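Local coordinates for protein lambda integrase (Enterobacteria phage lambda, PDB 1AE9) that carries out site-specific recombination that integrates the phage genome into the host chromosome and, together with excisionase, excises it again, this chain being the catalytic domain, at residues Lys63-Thr68 / Trp174-Ile179. Numbering follows the deposited sequence.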
# COMPACT_ATOMS: atom_id res chain seq x y z
N LYS A 63 -7.70 -4.73 23.45
CA LYS A 63 -7.29 -3.48 24.10
C LYS A 63 -6.36 -3.73 25.29
O LYS A 63 -6.79 -4.30 26.31
CB LYS A 63 -8.53 -2.70 24.56
CG LYS A 63 -9.28 -2.03 23.43
CD LYS A 63 -10.56 -1.37 23.90
CE LYS A 63 -11.60 -2.41 24.26
NZ LYS A 63 -11.84 -3.35 23.14
N ILE A 64 -5.12 -3.27 25.20
CA ILE A 64 -4.14 -3.47 26.27
C ILE A 64 -3.47 -2.18 26.70
O ILE A 64 -3.35 -1.24 25.92
CB ILE A 64 -3.04 -4.48 25.85
CG1 ILE A 64 -2.30 -3.98 24.60
CG2 ILE A 64 -3.65 -5.84 25.55
CD1 ILE A 64 -1.20 -4.91 24.15
N ALA A 65 -3.05 -2.13 27.96
CA ALA A 65 -2.36 -0.97 28.50
C ALA A 65 -0.94 -1.45 28.79
O ALA A 65 -0.72 -2.29 29.67
CB ALA A 65 -3.04 -0.49 29.79
N ILE A 66 0.02 -0.96 28.00
CA ILE A 66 1.42 -1.37 28.13
C ILE A 66 2.23 -0.43 29.03
O ILE A 66 2.31 0.77 28.78
CB ILE A 66 2.12 -1.45 26.74
CG1 ILE A 66 1.26 -2.25 25.75
CG2 ILE A 66 3.48 -2.13 26.87
CD1 ILE A 66 1.81 -2.28 24.32
N PRO A 67 2.83 -0.98 30.11
CA PRO A 67 3.62 -0.12 31.00
C PRO A 67 4.88 0.33 30.28
O PRO A 67 5.61 -0.49 29.71
CB PRO A 67 3.92 -1.04 32.18
CG PRO A 67 3.97 -2.41 31.56
CD PRO A 67 2.81 -2.37 30.58
N THR A 68 5.14 1.64 30.29
CA THR A 68 6.31 2.19 29.61
C THR A 68 7.63 1.91 30.31
O THR A 68 8.70 2.30 29.84
CB THR A 68 6.17 3.70 29.39
OG1 THR A 68 5.94 4.34 30.65
CG2 THR A 68 5.00 4.00 28.45
N TRP A 174 -9.92 -2.17 29.37
CA TRP A 174 -8.54 -2.41 28.97
C TRP A 174 -7.84 -3.45 29.84
O TRP A 174 -8.03 -3.50 31.06
CB TRP A 174 -7.75 -1.11 29.01
CG TRP A 174 -8.25 -0.07 28.06
CD1 TRP A 174 -9.34 0.73 28.22
CD2 TRP A 174 -7.69 0.27 26.79
NE1 TRP A 174 -9.50 1.55 27.13
CE2 TRP A 174 -8.50 1.29 26.24
CE3 TRP A 174 -6.59 -0.19 26.06
CZ2 TRP A 174 -8.24 1.86 24.99
CZ3 TRP A 174 -6.33 0.37 24.82
CH2 TRP A 174 -7.15 1.39 24.30
N ASP A 175 -7.02 -4.28 29.20
CA ASP A 175 -6.25 -5.31 29.88
C ASP A 175 -4.91 -4.66 30.29
O ASP A 175 -4.13 -4.24 29.43
CB ASP A 175 -6.04 -6.48 28.91
CG ASP A 175 -5.34 -7.67 29.55
OD1 ASP A 175 -5.70 -8.05 30.68
OD2 ASP A 175 -4.44 -8.25 28.90
N LYS A 176 -4.69 -4.51 31.59
CA LYS A 176 -3.47 -3.90 32.12
C LYS A 176 -2.33 -4.92 32.12
O LYS A 176 -2.49 -6.03 32.62
CB LYS A 176 -3.71 -3.43 33.56
CG LYS A 176 -2.81 -2.31 34.07
CD LYS A 176 -3.47 -0.94 33.84
CE LYS A 176 -2.95 0.12 34.82
NZ LYS A 176 -3.64 1.43 34.65
N ILE A 177 -1.19 -4.57 31.52
CA ILE A 177 -0.04 -5.48 31.48
C ILE A 177 0.78 -5.23 32.75
O ILE A 177 1.05 -4.08 33.11
CB ILE A 177 0.85 -5.27 30.22
CG1 ILE A 177 0.02 -5.47 28.94
CG2 ILE A 177 2.00 -6.26 30.22
CD1 ILE A 177 -0.52 -6.88 28.76
N GLU A 178 1.15 -6.32 33.42
CA GLU A 178 1.92 -6.23 34.66
C GLU A 178 3.30 -6.85 34.57
O GLU A 178 3.56 -7.68 33.70
CB GLU A 178 1.14 -6.88 35.80
CG GLU A 178 -0.23 -6.29 36.03
CD GLU A 178 -0.84 -6.68 37.36
OE1 GLU A 178 -1.46 -7.76 37.45
OE2 GLU A 178 -0.69 -5.90 38.33
N ILE A 179 4.13 -6.51 35.57
CA ILE A 179 5.52 -6.96 35.72
C ILE A 179 6.38 -6.70 34.48
O ILE A 179 7.21 -7.56 34.13
CB ILE A 179 5.68 -8.45 36.27
CG1 ILE A 179 4.97 -9.48 35.37
CG2 ILE A 179 5.18 -8.53 37.71
CD1 ILE A 179 5.10 -10.92 35.85
OXT ILE A 179 6.23 -5.59 33.91
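Strand 63-67 and the last strand of the chain, ending at Lys-176, run side by side in the same direction, with their axes turned 33° apart. Three backbone hydrogen bonds join them. Asp-175 N points almost straight at Lys-63 O (2.9 Å, in the carbonyl plane). Ala-65 N reaches Asp-175 O at 2.8 Å from above the carbonyl plane, and Ile-177 N closes the set on Ala-65 O at 3.0 Å. Asp-175 is thus gripped through both N and O by the residues flanking Ile-64, as expected of a parallel bridge.

The most extensive side-chain packing is at the Trp-174 end. With CG anti to the carbonyl carbon (chi1 -62°), the indole lies beneath Lys-63, whose CB sits over the six-membered ring, 3.8 Å from its centroid, as a CH-pi contact. Lys-63 CG and CD continue across the same face before bends at chi3 and chi4 carry NZ off, while Ile-64 O meets the ring edge 3.4 Å from Trp-174 CE3. Tyr-54 packs edge-to-face with this indole. A second close spot lies beyond the bridges, where Ile-177 CB presses against Pro-67 CD at 3.5 Å, the two side chains crossing at about a right angle; helix 148-155 also packs on Ile-177 through Phe-150 and His-153.

The Lys-176 side is looser: its CD merely brushes Ala-65 CB at 4.1 Å, and the partly exposed side chain goes on to a cation-pi contact with Tyr-52. Past Ile-177 the two segments diverge, leaving Glu-178 and the terminal Ile-179 exposed.

Asp-175 also touches Phe-166, which replaces the nucleophilic tyrosine in this structure. Through its three backbone bonds, the parallel pairing ties the C-terminal strand, which follows the nucleophile's position after the short strand 167-168, into the mixed sheet of the tyrosine recombinase catalytic domain.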